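Local coordinates for Mgp-operon protein 3 (Mycoplasma pneumoniae, PDB 6RJ1) that acts as an extracellular adhesin that probably mediates attachment of the bacterium to host cells, perhaps through sugars, at residues A729-P734 against S829-F834; G590-V595 against T825-E830; T51-L56 against L116-A121; L42-R47 against A456-L461. All blocks are in the same frame, centred on the assembly; numbering follows the deposited sequence.

Overall arrangement
Contacts 3 and 4 belong to one eight-stranded mixed sheet, and their centres lie about 11 Å apart. Contact 3 is the more buried of the two and is an ordinary antiparallel ladder of backbone bonds. Contact 4 joins the two outermost strands of that sheet, and there side chains bond to the backbone instead. The centres of contacts 1 and 2 lie about 10 Å apart in another region, and the two touch and share Ser829 and Glu830 of one loop. Contact 1 is buried and rests on stacked rings. Contact 2 lies at the surface, where loop carbonyls bond to a helix start. The centres of contacts 2 and 3 are about 46 Å apart.

Contact 1: A729-P734 against S829-F834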
loop_
_atom_site.group_PDB
_atom_site.type_symbol
_atom_site.label_atom_id
_atom_site.label_comp_id
_atom_site.label_asym_id
_atom_site.label_seq_id
_atom_site.Cartn_x
_atom_site.Cartn_y
_atom_site.Cartn_z
ATOM N N ALA A 729 -11.533 9.150 -3.009
ATOM C CA ALA A 729 -12.092 8.230 -3.994
ATOM C C ALA A 729 -11.212 6.993 -4.134
ATOM O O ALA A 729 -10.059 6.973 -3.679
ATOM C CB ALA A 729 -12.246 8.918 -5.338
ATOM N N SER A 730 -11.778 5.951 -4.745
ATOM C CA SER A 730 -11.084 4.706 -5.008
ATOM C C SER A 730 -11.188 4.389 -6.477
ATOM O O SER A 730 -12.181 4.736 -7.131
ATOM C CB SER A 730 -11.635 3.567 -4.158
ATOM O OG SER A 730 -12.868 3.069 -4.650
ATOM N N HIS A 731 -10.157 3.743 -7.003
ATOM C CA HIS A 731 -10.106 3.383 -8.403
ATOM C C HIS A 731 -9.404 2.057 -8.595
ATOM O O HIS A 731 -8.381 1.782 -7.968
ATOM C CB HIS A 731 -9.399 4.482 -9.210
ATOM C CG HIS A 731 -9.888 4.579 -10.617
ATOM N ND1 HIS A 731 -10.733 5.601 -11.015
ATOM C CD2 HIS A 731 -9.667 3.756 -11.671
ATOM C CE1 HIS A 731 -10.993 5.371 -12.293
ATOM N NE2 HIS A 731 -10.366 4.276 -12.733
ATOM N N TYR A 732 -9.949 1.248 -9.494
ATOM C CA TYR A 732 -9.392 -0.041 -9.853
ATOM C C TYR A 732 -8.179 0.201 -10.741
ATOM O O TYR A 732 -8.282 0.820 -11.805
ATOM C CB TYR A 732 -10.470 -0.896 -10.535
ATOM C CG TYR A 732 -9.997 -2.194 -11.148
ATOM C CD1 TYR A 732 -9.406 -3.186 -10.368
ATOM C CD2 TYR A 732 -10.224 -2.471 -12.493
ATOM C CE1 TYR A 732 -9.010 -4.404 -10.927
ATOM C CE2 TYR A 732 -9.843 -3.682 -13.057
ATOM C CZ TYR A 732 -9.244 -4.647 -12.271
ATOM O OH TYR A 732 -8.898 -5.834 -12.858
ATOM N N LEU A 733 -7.019 -0.234 -10.254
ATOM C CA LEU A 733 -5.748 -0.050 -10.935
ATOM C C LEU A 733 -4.959 -1.377 -10.960
ATOM O O LEU A 733 -4.101 -1.604 -10.107
ATOM C CB LEU A 733 -4.977 1.089 -10.226
ATOM C CG LEU A 733 -3.762 1.683 -10.911
ATOM C CD1 LEU A 733 -4.096 2.194 -12.297
ATOM C CD2 LEU A 733 -3.190 2.807 -10.072
ATOM N N PRO A 734 -5.271 -2.277 -11.919
ATOM C CA PRO A 734 -4.565 -3.566 -11.973
ATOM C C PRO A 734 -3.159 -3.466 -12.551
ATOM O O PRO A 734 -2.850 -2.461 -13.180
ATOM C CB PRO A 734 -5.469 -4.400 -12.885
ATOM C CG PRO A 734 -6.073 -3.415 -13.797
ATOM C CD PRO A 734 -6.287 -2.179 -12.989
ATOM N N SER A 829 -19.555 9.225 -17.710
ATOM C CA SER A 829 -18.182 9.643 -17.966
ATOM C C SER A 829 -17.258 9.105 -16.885
ATOM O O SER A 829 -17.643 9.056 -15.708
ATOM C CB SER A 829 -18.087 11.166 -18.017
ATOM O OG SER A 829 -18.723 11.685 -19.176
ATOM N N GLU A 830 -16.044 8.680 -17.291
ATOM C CA GLU A 830 -15.020 8.216 -16.355
ATOM C C GLU A 830 -14.607 9.382 -15.434
ATOM O O GLU A 830 -14.713 10.533 -15.861
ATOM C CB GLU A 830 -13.809 7.631 -17.097
ATOM C CG GLU A 830 -13.872 6.118 -17.213
ATOM C CD GLU A 830 -12.531 5.426 -17.371
ATOM O OE1 GLU A 830 -12.154 5.127 -18.529
ATOM O OE2 GLU A 830 -11.857 5.180 -16.342
ATOM N N PRO A 831 -14.231 9.140 -14.151
ATOM C CA PRO A 831 -13.882 10.265 -13.269
ATOM C C PRO A 831 -12.707 11.050 -13.818
ATOM O O PRO A 831 -11.710 10.459 -14.250
ATOM C CB PRO A 831 -13.557 9.595 -11.928
ATOM C CG PRO A 831 -13.220 8.193 -12.271
ATOM C CD PRO A 831 -14.072 7.851 -13.451
ATOM N N ILE A 832 -12.864 12.378 -13.865
ATOM C CA ILE A 832 -11.829 13.267 -14.384
ATOM C C ILE A 832 -10.748 13.566 -13.305
ATOM O O ILE A 832 -9.734 14.187 -13.626
ATOM C CB ILE A 832 -12.410 14.535 -15.072
ATOM C CG1 ILE A 832 -13.360 15.342 -14.151
ATOM C CG2 ILE A 832 -13.086 14.158 -16.410
ATOM C CD1 ILE A 832 -13.719 16.786 -14.672
ATOM N N SER A 833 -10.942 13.054 -12.055
ATOM C CA SER A 833 -10.035 13.193 -10.909
ATOM C C SER A 833 -8.892 12.168 -10.951
ATOM O O SER A 833 -7.881 12.341 -10.271
ATOM C CB SER A 833 -10.807 13.046 -9.600
ATOM O OG SER A 833 -11.350 11.744 -9.461
ATOM N N PHE A 834 -9.075 11.086 -11.722
ATOM C CA PHE A 834 -8.088 10.017 -11.868
ATOM C C PHE A 834 -7.732 9.794 -13.336
ATOM O O PHE A 834 -8.618 9.763 -14.194
ATOM C CB PHE A 834 -8.619 8.713 -11.249
ATOM C CG PHE A 834 -7.691 7.523 -11.320
ATOM C CD1 PHE A 834 -7.715 6.663 -12.411
ATOM C CD2 PHE A 834 -6.821 7.237 -10.276
ATOM C CE1 PHE A 834 -6.862 5.558 -12.473
ATOM C CE2 PHE A 834 -5.986 6.120 -10.332
ATOM C CZ PHE A 834 -6.015 5.286 -11.425
#
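His731 and Phe834 stack their rings in an offset, nearly parallel pair. The planes are 12° apart and the centroids 3.9 Å apart. The overlap differs for the two rings. Phe834 CD1 sits over the centre of the imidazole, 3.3 Å above its plane. Seen from Phe834, His731 CG lies nearer the rim of the benzene ring. His731 CB takes the middle of that face, 3.9 Å from the Phe834 centroid, as a CH-pi contact. Both residues hold CG anti to the backbone N, with chi1 of -150° in His731 and -180° in Phe834, and this sets each CG on the side of the partner.

The edges of the rings are also occupied. Pro831 CG meets His731 CE1 tip to tip at 3.6 Å, in the plane of the imidazole. Leu733 CD1 lies in the plane of the Phe834 ring, 3.7 Å from Phe834 CZ, and the two side chains cross obliquely. Glu830 OE2 comes to 4.0 Å from His731 NE2, which is not a bond. A carboxylate so near could still make a protonated imidazole somewhat more likely.

Tyr591 of helix 591-595 meets His731 on the side opposite Phe834, so the imidazole lies between two aromatic rings. Strand 723-732, which carries His731, pairs with strand 693-699, and Leu694 of that strand touches both Leu733 and Phe834. Val810 and Leu812 of strand 808-815 add to the apolar surroundings of Phe834. The contact thus joins the ten-stranded mixed sheet to the antiparallel sheet entered by strand 834-838.

Contact 2: G590-V595 against T825-E830; sequences GYKALV and TDKNSE
The Tyr591 ring and the Glu830 carboxylate lie in planes only 10° apart, although the side chains themselves cross at about a right angle. Glu830 CG approaches Tyr591 CD1 obliquely, at 4.1 Å. One face of the ring carries Val595 CG1, one helical turn on, placed toward the rim. Pro831 lies against the opposite face, with its CD 3.6 Å from Tyr591 CG.

Two backbone bonds hold the loop to the helix. Tyr591 N donates to Asn828 O at 3.1 Å, from above the carbonyl plane. Lys592 N donates to Lys827 O at 3.2 Å, tilted 21° from the carbonyl plane. Just before them, Gly590 CA lies against the loop, 3.5 Å from Asn828 ND2. The side chains of Lys592 and Lys827 also cross at about a right angle and touch through their aliphatic parts, with Lys592 CD 3.7 Å from Lys827 CB.

The loop is tied within itself. Ser829 OG donates to the anti lone pair of Asp826 OD2 at 2.7 Å, and Ser829 N adds a weak bond to the same oxygen.

Gly590 is the N-cap of helix 591-595. Carbonyls from a loop distant in sequence thus take the first two amides of the helix, next to that N-cap. The contact lies at the surface, and the helix falls within the MgpC adhesin family region.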
loop_
_atom_site.group_PDB
_atom_site.type_symbol
_atom_site.label_atom_id
_atom_site.label_comp_id
_atom_site.label_asym_id
_atom_site.label_seq_id
_atom_site.Cartn_x
_atom_site.Cartn_y
_atom_site.Cartn_z
ATOM N N GLY A 590 -21.224 2.863 -18.772
ATOM C CA GLY A 590 -20.742 4.018 -18.031
ATOM C C GLY A 590 -19.980 3.632 -16.794
ATOM O O GLY A 590 -20.182 2.535 -16.270
ATOM N N TYR A 591 -19.109 4.538 -16.314
ATOM C CA TYR A 591 -18.308 4.290 -15.121
ATOM C C TYR A 591 -19.156 3.978 -13.895
ATOM O O TYR A 591 -18.898 2.966 -13.247
ATOM C CB TYR A 591 -17.322 5.438 -14.831
ATOM C CG TYR A 591 -16.440 5.184 -13.623
ATOM C CD1 TYR A 591 -15.295 4.396 -13.723
ATOM C CD2 TYR A 591 -16.760 5.715 -12.374
ATOM C CE1 TYR A 591 -14.483 4.151 -12.611
ATOM C CE2 TYR A 591 -15.960 5.474 -11.255
ATOM C CZ TYR A 591 -14.818 4.695 -11.378
ATOM O OH TYR A 591 -14.029 4.446 -10.275
ATOM N N LYS A 592 -20.150 4.836 -13.573
ATOM C CA LYS A 592 -20.989 4.663 -12.382
ATOM C C LYS A 592 -21.779 3.368 -12.368
ATOM O O LYS A 592 -21.846 2.727 -11.322
ATOM C CB LYS A 592 -21.914 5.859 -12.128
ATOM C CG LYS A 592 -22.261 6.011 -10.640
ATOM C CD LYS A 592 -23.002 7.308 -10.320
ATOM C CE LYS A 592 -22.634 7.865 -8.961
ATOM N NZ LYS A 592 -21.257 8.444 -8.940
ATOM N N ALA A 593 -22.354 2.964 -13.509
ATOM C CA ALA A 593 -23.122 1.722 -13.572
ATOM C C ALA A 593 -22.239 0.509 -13.324
ATOM O O ALA A 593 -22.671 -0.420 -12.634
ATOM C CB ALA A 593 -23.826 1.598 -14.911
ATOM N N LEU A 594 -20.996 0.533 -13.849
ATOM C CA LEU A 594 -20.022 -0.549 -13.694
ATOM C C LEU A 594 -19.565 -0.710 -12.255
ATOM O O LEU A 594 -19.526 -1.833 -11.758
ATOM C CB LEU A 594 -18.802 -0.345 -14.607
ATOM C CG LEU A 594 -18.988 -0.581 -16.103
ATOM C CD1 LEU A 594 -17.811 -0.046 -16.872
ATOM C CD2 LEU A 594 -19.168 -2.045 -16.424
ATOM N N VAL A 595 -19.231 0.404 -11.583
ATOM C CA VAL A 595 -18.741 0.377 -10.203
ATOM C C VAL A 595 -19.870 0.084 -9.201
ATOM O O VAL A 595 -19.604 -0.467 -8.130
ATOM C CB VAL A 595 -17.895 1.618 -9.808
ATOM C CG1 VAL A 595 -16.643 1.711 -10.670
ATOM C CG2 VAL A 595 -18.707 2.914 -9.873
ATOM N N THR A 825 -20.608 16.745 -14.310
ATOM C CA THR A 825 -22.052 16.484 -14.201
ATOM C C THR A 825 -22.395 15.020 -14.557
ATOM O O THR A 825 -23.088 14.355 -13.781
ATOM C CB THR A 825 -22.863 17.499 -15.045
ATOM O OG1 THR A 825 -22.437 18.831 -14.745
ATOM C CG2 THR A 825 -24.377 17.378 -14.828
ATOM N N ASP A 826 -21.897 14.532 -15.724
ATOM C CA ASP A 826 -22.137 13.185 -16.261
ATOM C C ASP A 826 -21.529 12.050 -15.417
ATOM O O ASP A 826 -20.337 12.077 -15.094
ATOM C CB ASP A 826 -21.675 13.093 -17.729
ATOM C CG ASP A 826 -22.188 11.875 -18.478
ATOM O OD1 ASP A 826 -23.427 11.735 -18.613
ATOM O OD2 ASP A 826 -21.355 11.074 -18.946
ATOM N N LYS A 827 -22.379 11.049 -15.081
ATOM C CA LYS A 827 -22.036 9.850 -14.300
ATOM C C LYS A 827 -21.545 8.679 -15.180
ATOM O O LYS A 827 -20.867 7.774 -14.685
ATOM C CB LYS A 827 -23.196 9.427 -13.374
ATOM C CG LYS A 827 -24.510 9.056 -14.075
ATOM C CD LYS A 827 -25.239 7.910 -13.355
ATOM C CE LYS A 827 -26.161 8.353 -12.239
ATOM N NZ LYS A 827 -27.440 8.908 -12.756
ATOM N N ASN A 828 -21.891 8.712 -16.484
ATOM C CA ASN A 828 -21.471 7.727 -17.491
ATOM C C ASN A 828 -20.002 7.960 -17.837
ATOM O O ASN A 828 -19.297 7.022 -18.228
ATOM C CB ASN A 828 -22.321 7.852 -18.765
ATOM C CG ASN A 828 -23.550 6.983 -18.777
ATOM O OD1 ASN A 828 -24.616 7.368 -18.285
ATOM N ND2 ASN A 828 -23.427 5.797 -19.354
ATOM N N SER A 829 -19.555 9.225 -17.710
ATOM C CA SER A 829 -18.182 9.643 -17.966
ATOM C C SER A 829 -17.258 9.105 -16.885
ATOM O O SER A 829 -17.643 9.056 -15.708
ATOM C CB SER A 829 -18.087 11.166 -18.017
ATOM O OG SER A 829 -18.723 11.685 -19.176
ATOM N N GLU A 830 -16.044 8.680 -17.291
ATOM C CA GLU A 830 -15.020 8.216 -16.355
ATOM C C GLU A 830 -14.607 9.382 -15.434
ATOM O O GLU A 830 -14.713 10.533 -15.861
ATOM C CB GLU A 830 -13.809 7.631 -17.097
ATOM C CG GLU A 830 -13.872 6.118 -17.213
ATOM C CD GLU A 830 -12.531 5.426 -17.371
ATOM O OE1 GLU A 830 -12.154 5.127 -18.529
ATOM O OE2 GLU A 830 -11.857 5.180 -16.342
#

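Contact 3: T51-L56 against L116-A121; sequences TKLVAL and LIFKAA
Leu53 and Phe118 face each other as a hydrogen-bonded antiparallel pair, with Leu53 N bound to Phe118 O and Phe118 N to Leu53 O. The second bond, at 2.8 Å, runs nearly along the C=O axis. Ala55 and Leu116 repeat the pattern two residues on. This part is buried and close-packed. Leu53 CB and Phe118 CB lie 4.1 Å apart on one face of the sheet. The Phe118 ring turns its edge to the backbone, with Leu53 O in its plane, 3.6 Å from Phe118 CD1. Val30 of helix 30-33 touches Ala55 and Leu116 on this face.

Strands 52-59 and 114-121 are the middle pair of four antiparallel neighbours, flanked by 40-48 and 125-135. The four follow this order in the chain too, as in a meander, though a long excursion separates the middle two.

On the other face Val54 and Ile117 lie side by side and point the same way. The chi2 of Ile117, -61°, places its CD1 3.8 Å from Val54 CG2. Leu458 and Tyr460 pack on Val54 from strand 457-461. Lys52 lies on this face with Ile117 CG2 3.9 Å from its CD, and its NZ forms a salt bridge with Glu483.

Toward Thr51 the contact becomes exposed. Ala120 N still donates to Thr51 O at 2.9 Å, from above the carbonyl plane. Ala120 CB also touches Thr51 CA, at 3.7 Å, and Thr51 OG1.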
loop_
_atom_site.group_PDB
_atom_site.type_symbol
_atom_site.label_atom_id
_atom_site.label_comp_id
_atom_site.label_asym_id
_atom_site.label_seq_id
_atom_site.Cartn_x
_atom_site.Cartn_y
_atom_site.Cartn_z
ATOM N N THR A 51 12.818 29.156 7.212
ATOM C CA THR A 51 13.398 29.097 8.562
ATOM C C THR A 51 13.147 27.746 9.288
ATOM O O THR A 51 13.551 27.606 10.448
ATOM C CB THR A 51 12.942 30.333 9.396
ATOM O OG1 THR A 51 13.909 30.632 10.411
ATOM C CG2 THR A 51 11.510 30.219 9.980
ATOM N N LYS A 52 12.512 26.769 8.616
ATOM C CA LYS A 52 12.177 25.486 9.237
ATOM C C LYS A 52 12.594 24.243 8.439
ATOM O O LYS A 52 12.537 24.230 7.206
ATOM C CB LYS A 52 10.666 25.441 9.544
ATOM C CG LYS A 52 10.201 24.318 10.483
ATOM C CD LYS A 52 9.255 24.826 11.563
ATOM C CE LYS A 52 7.865 25.142 11.058
ATOM N NZ LYS A 52 7.143 26.046 11.994
ATOM N N LEU A 53 12.995 23.194 9.176
ATOM C CA LEU A 53 13.354 21.884 8.655
ATOM C C LEU A 53 12.783 20.826 9.594
ATOM O O LEU A 53 13.091 20.813 10.787
ATOM C CB LEU A 53 14.874 21.728 8.475
ATOM C CG LEU A 53 15.368 20.380 7.944
ATOM C CD1 LEU A 53 15.110 20.237 6.444
ATOM C CD2 LEU A 53 16.834 20.212 8.234
ATOM N N VAL A 54 11.916 19.972 9.049
ATOM C CA VAL A 54 11.239 18.895 9.762
ATOM C C VAL A 54 11.855 17.560 9.329
ATOM O O VAL A 54 12.025 17.335 8.134
ATOM C CB VAL A 54 9.706 18.952 9.505
ATOM C CG1 VAL A 54 8.972 17.852 10.259
ATOM C CG2 VAL A 54 9.138 20.323 9.866
ATOM N N ALA A 55 12.207 16.691 10.294
ATOM C CA ALA A 55 12.797 15.376 10.012
ATOM C C ALA A 55 12.029 14.247 10.717
ATOM O O ALA A 55 11.331 14.501 11.694
ATOM C CB ALA A 55 14.269 15.358 10.415
ATOM N N LEU A 56 12.138 13.015 10.199
ATOM C CA LEU A 56 11.506 11.814 10.739
ATOM C C LEU A 56 12.591 10.765 10.973
ATOM O O LEU A 56 13.321 10.397 10.046
ATOM C CB LEU A 56 10.435 11.281 9.767
ATOM C CG LEU A 56 9.641 10.036 10.189
ATOM C CD1 LEU A 56 8.910 10.258 11.508
ATOM C CD2 LEU A 56 8.663 9.633 9.111
ATOM N N LEU A 116 11.450 15.553 14.237
ATOM C CA LEU A 116 12.384 16.563 14.734
ATOM C C LEU A 116 12.161 17.886 14.034
ATOM O O LEU A 116 11.997 17.916 12.813
ATOM C CB LEU A 116 13.846 16.116 14.556
ATOM C CG LEU A 116 14.175 14.654 14.824
ATOM C CD1 LEU A 116 15.542 14.331 14.342
ATOM C CD2 LEU A 116 14.062 14.314 16.286
ATOM N N ILE A 117 12.165 18.978 14.809
ATOM C CA ILE A 117 11.980 20.333 14.305
ATOM C C ILE A 117 13.291 21.097 14.482
ATOM O O ILE A 117 13.873 21.108 15.576
ATOM C CB ILE A 117 10.786 21.050 15.004
ATOM C CG1 ILE A 117 9.489 20.188 15.008
ATOM C CG2 ILE A 117 10.533 22.456 14.437
ATOM C CD1 ILE A 117 8.856 19.777 13.623
ATOM N N PHE A 118 13.746 21.732 13.393
ATOM C CA PHE A 118 14.966 22.524 13.354
ATOM C C PHE A 118 14.648 23.928 12.880
ATOM O O PHE A 118 13.753 24.115 12.056
ATOM C CB PHE A 118 15.993 21.882 12.408
ATOM C CG PHE A 118 16.559 20.562 12.871
ATOM C CD1 PHE A 118 15.929 19.363 12.547
ATOM C CD2 PHE A 118 17.746 20.513 13.600
ATOM C CE1 PHE A 118 16.463 18.141 12.966
ATOM C CE2 PHE A 118 18.283 19.288 14.015
ATOM C CZ PHE A 118 17.638 18.112 13.695
ATOM N N LYS A 119 15.379 24.912 13.402
ATOM C CA LYS A 119 15.237 26.315 13.016
ATOM C C LYS A 119 16.489 26.733 12.268
ATOM O O LYS A 119 17.580 26.265 12.611
ATOM C CB LYS A 119 14.959 27.233 14.224
ATOM C CG LYS A 119 16.080 27.434 15.247
ATOM C CD LYS A 119 15.739 28.576 16.204
ATOM C CE LYS A 119 16.594 28.561 17.447
ATOM N NZ LYS A 119 16.216 27.461 18.390
ATOM N N ALA A 120 16.344 27.599 11.261
ATOM C CA ALA A 120 17.485 28.071 10.485
ATOM C C ALA A 120 18.401 28.945 11.328
ATOM O O ALA A 120 17.936 29.638 12.233
ATOM C CB ALA A 120 17.014 28.821 9.257
ATOM N N ALA A 121 19.706 28.842 11.080
ATOM C CA ALA A 121 20.745 29.599 11.771
ATOM C C ALA A 121 21.732 30.173 10.728
ATOM O O ALA A 121 21.720 29.702 9.586
ATOM C CB ALA A 121 21.463 28.697 12.761
#

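Contact 4: L42-R47 against A456-L461; sequences LVDWKR and AQLAYL
Asp44 and Lys46 bridge to Leu458 in a side-chain-to-backbone contact between strands 40-48 and 457-461, the two outermost strands of the eight-stranded mixed sheet. The strands run nearly parallel, at 19°, but their axes come no closer than 6.4 Å. Side chains span the gap where backbone pairing would need a shorter one.

Asp44 OD2 accepts the amide of Leu458 N at 2.9 Å. The bond is almost straight, at 169°, and meets the anti side of the carboxylate somewhat out of its plane. Asp44 OD1 accepts Trp45 N, so both oxygens are used and the rotation of the group is fixed. Lys46 NZ takes the carbonyl on the same edge of Leu458, donating to Leu458 O at 2.8 Å.

The two ends of the sheet thus come together, consistent with a sheet that curls round. A classic beta bulge lies at the start of each side. Val43 and Asp44 both face Leu56, and Ala456 and Gln457 both face Met468.

Van der Waals contacts lie beside the bonds. Lys46 and Leu458 slide past each other in opposite directions, with Lys46 CG 3.6 Å from Leu458 CD1. Leu458 CG takes the crowded position between the backbone N and the carbonyl carbon (chi1 62°), where it lies 4.2 Å from Asp44 OD2. Leu56 of strand 52-59 also packs on Leu458. At the bulged end Val43 CG1 rests 3.4 Å from Ala456 O.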
loop_
_atom_site.group_PDB
_atom_site.type_symbol
_atom_site.label_atom_id
_atom_site.label_comp_id
_atom_site.label_asym_id
_atom_site.label_seq_id
_atom_site.Cartn_x
_atom_site.Cartn_y
_atom_site.Cartn_z
ATOM N N LEU A 42 17.505 8.481 9.800
ATOM C CA LEU A 42 16.671 9.483 9.142
ATOM C C LEU A 42 15.921 8.811 7.985
ATOM O O LEU A 42 16.556 8.234 7.100
ATOM C CB LEU A 42 17.518 10.684 8.691
ATOM C CG LEU A 42 16.858 11.690 7.743
ATOM C CD1 LEU A 42 15.726 12.438 8.411
ATOM C CD2 LEU A 42 17.879 12.658 7.187
ATOM N N VAL A 43 14.571 8.838 8.039
ATOM C CA VAL A 43 13.650 8.181 7.088
ATOM C C VAL A 43 13.088 9.155 6.064
ATOM O O VAL A 43 12.944 8.795 4.899
ATOM C CB VAL A 43 12.488 7.435 7.800
ATOM C CG1 VAL A 43 11.897 6.357 6.906
ATOM C CG2 VAL A 43 12.932 6.834 9.118
ATOM N N ASP A 44 12.710 10.358 6.504
ATOM C CA ASP A 44 12.128 11.398 5.650
ATOM C C ASP A 44 12.396 12.743 6.279
ATOM O O ASP A 44 12.622 12.824 7.483
ATOM C CB ASP A 44 10.600 11.178 5.467
ATOM C CG ASP A 44 9.939 11.962 4.337
ATOM O OD1 ASP A 44 10.668 12.662 3.582
ATOM O OD2 ASP A 44 8.696 11.869 4.196
ATOM N N TRP A 45 12.375 13.796 5.467
ATOM C CA TRP A 45 12.613 15.167 5.907
ATOM C C TRP A 45 11.997 16.134 4.900
ATOM O O TRP A 45 11.902 15.813 3.717
ATOM C CB TRP A 45 14.126 15.440 6.076
ATOM C CG TRP A 45 14.922 15.188 4.830
ATOM C CD1 TRP A 45 15.352 13.982 4.354
ATOM C CD2 TRP A 45 15.319 16.167 3.865
ATOM N NE1 TRP A 45 16.009 14.151 3.155
ATOM C CE2 TRP A 45 15.990 15.483 2.824
ATOM C CE3 TRP A 45 15.161 17.561 3.770
ATOM C CZ2 TRP A 45 16.549 16.152 1.734
ATOM C CZ3 TRP A 45 15.705 18.217 2.680
ATOM C CH2 TRP A 45 16.384 17.515 1.677
ATOM N N LYS A 46 11.562 17.303 5.374
ATOM C CA LYS A 46 10.961 18.331 4.535
ATOM C C LYS A 46 11.443 19.711 4.989
ATOM O O LYS A 46 11.506 19.982 6.192
ATOM C CB LYS A 46 9.413 18.271 4.573
ATOM C CG LYS A 46 8.758 16.964 4.095
ATOM C CD LYS A 46 8.760 16.737 2.584
ATOM C CE LYS A 46 8.433 15.300 2.228
ATOM N NZ LYS A 46 6.970 14.991 2.275
ATOM N N ARG A 47 11.797 20.577 4.033
ATOM C CA ARG A 47 12.182 21.957 4.320
ATOM C C ARG A 47 10.848 22.729 4.321
ATOM O O ARG A 47 10.068 22.601 3.371
ATOM C CB ARG A 47 13.114 22.491 3.223
ATOM C CG ARG A 47 14.461 22.994 3.696
ATOM C CD ARG A 47 14.977 23.984 2.654
ATOM N NE ARG A 47 15.641 25.186 3.179
ATOM C CZ ARG A 47 15.096 26.080 4.009
ATOM N NH1 ARG A 47 15.779 27.157 4.374
ATOM N NH2 ARG A 47 13.877 25.887 4.502
ATOM N N ALA A 456 7.282 6.121 8.371
ATOM C CA ALA A 456 8.032 6.166 7.118
ATOM C C ALA A 456 7.996 7.494 6.336
ATOM O O ALA A 456 9.019 7.873 5.757
ATOM C CB ALA A 456 7.570 5.026 6.211
ATOM N N GLN A 457 6.829 8.160 6.258
ATOM C CA GLN A 457 6.692 9.386 5.458
ATOM C C GLN A 457 6.005 10.504 6.224
ATOM O O GLN A 457 5.028 10.239 6.922
ATOM C CB GLN A 457 5.886 9.092 4.173
ATOM C CG GLN A 457 6.384 7.923 3.337
ATOM C CD GLN A 457 5.534 7.735 2.116
ATOM O OE1 GLN A 457 5.642 8.494 1.148
ATOM N NE2 GLN A 457 4.675 6.716 2.133
ATOM N N LEU A 458 6.465 11.758 6.053
ATOM C CA LEU A 458 5.847 12.891 6.742
ATOM C C LEU A 458 5.437 14.052 5.818
ATOM O O LEU A 458 5.814 14.107 4.646
ATOM C CB LEU A 458 6.686 13.417 7.944
ATOM C CG LEU A 458 8.107 13.989 7.742
ATOM C CD1 LEU A 458 8.077 15.376 7.197
ATOM C CD2 LEU A 458 8.768 14.174 9.063
ATOM N N ALA A 459 4.654 14.984 6.393
ATOM C CA ALA A 459 4.141 16.206 5.784
ATOM C C ALA A 459 3.833 17.205 6.887
ATOM O O ALA A 459 3.345 16.818 7.957
ATOM C CB ALA A 459 2.877 15.910 4.991
ATOM N N TYR A 460 4.137 18.490 6.635
ATOM C CA TYR A 460 3.873 19.573 7.577
ATOM C C TYR A 460 2.817 20.496 6.984
ATOM O O TYR A 460 2.950 20.933 5.841
ATOM C CB TYR A 460 5.167 20.340 7.928
ATOM C CG TYR A 460 4.951 21.518 8.854
ATOM C CD1 TYR A 460 4.538 22.751 8.359
ATOM C CD2 TYR A 460 5.160 21.402 10.225
ATOM C CE1 TYR A 460 4.326 23.839 9.205
ATOM C CE2 TYR A 460 4.955 22.485 11.083
ATOM C CZ TYR A 460 4.545 23.704 10.565
ATOM O OH TYR A 460 4.343 24.787 11.387
ATOM N N LEU A 461 1.781 20.799 7.768
ATOM C CA LEU A 461 0.695 21.687 7.366
ATOM C C LEU A 461 0.208 22.546 8.531
ATOM O O LEU A 461 -0.559 22.072 9.375
ATOM C CB LEU A 461 -0.474 20.903 6.725
ATOM C CG LEU A 461 -1.581 21.745 6.052
ATOM C CD1 LEU A 461 -1.114 22.318 4.728
ATOM C CD2 LEU A 461 -2.854 20.935 5.857
#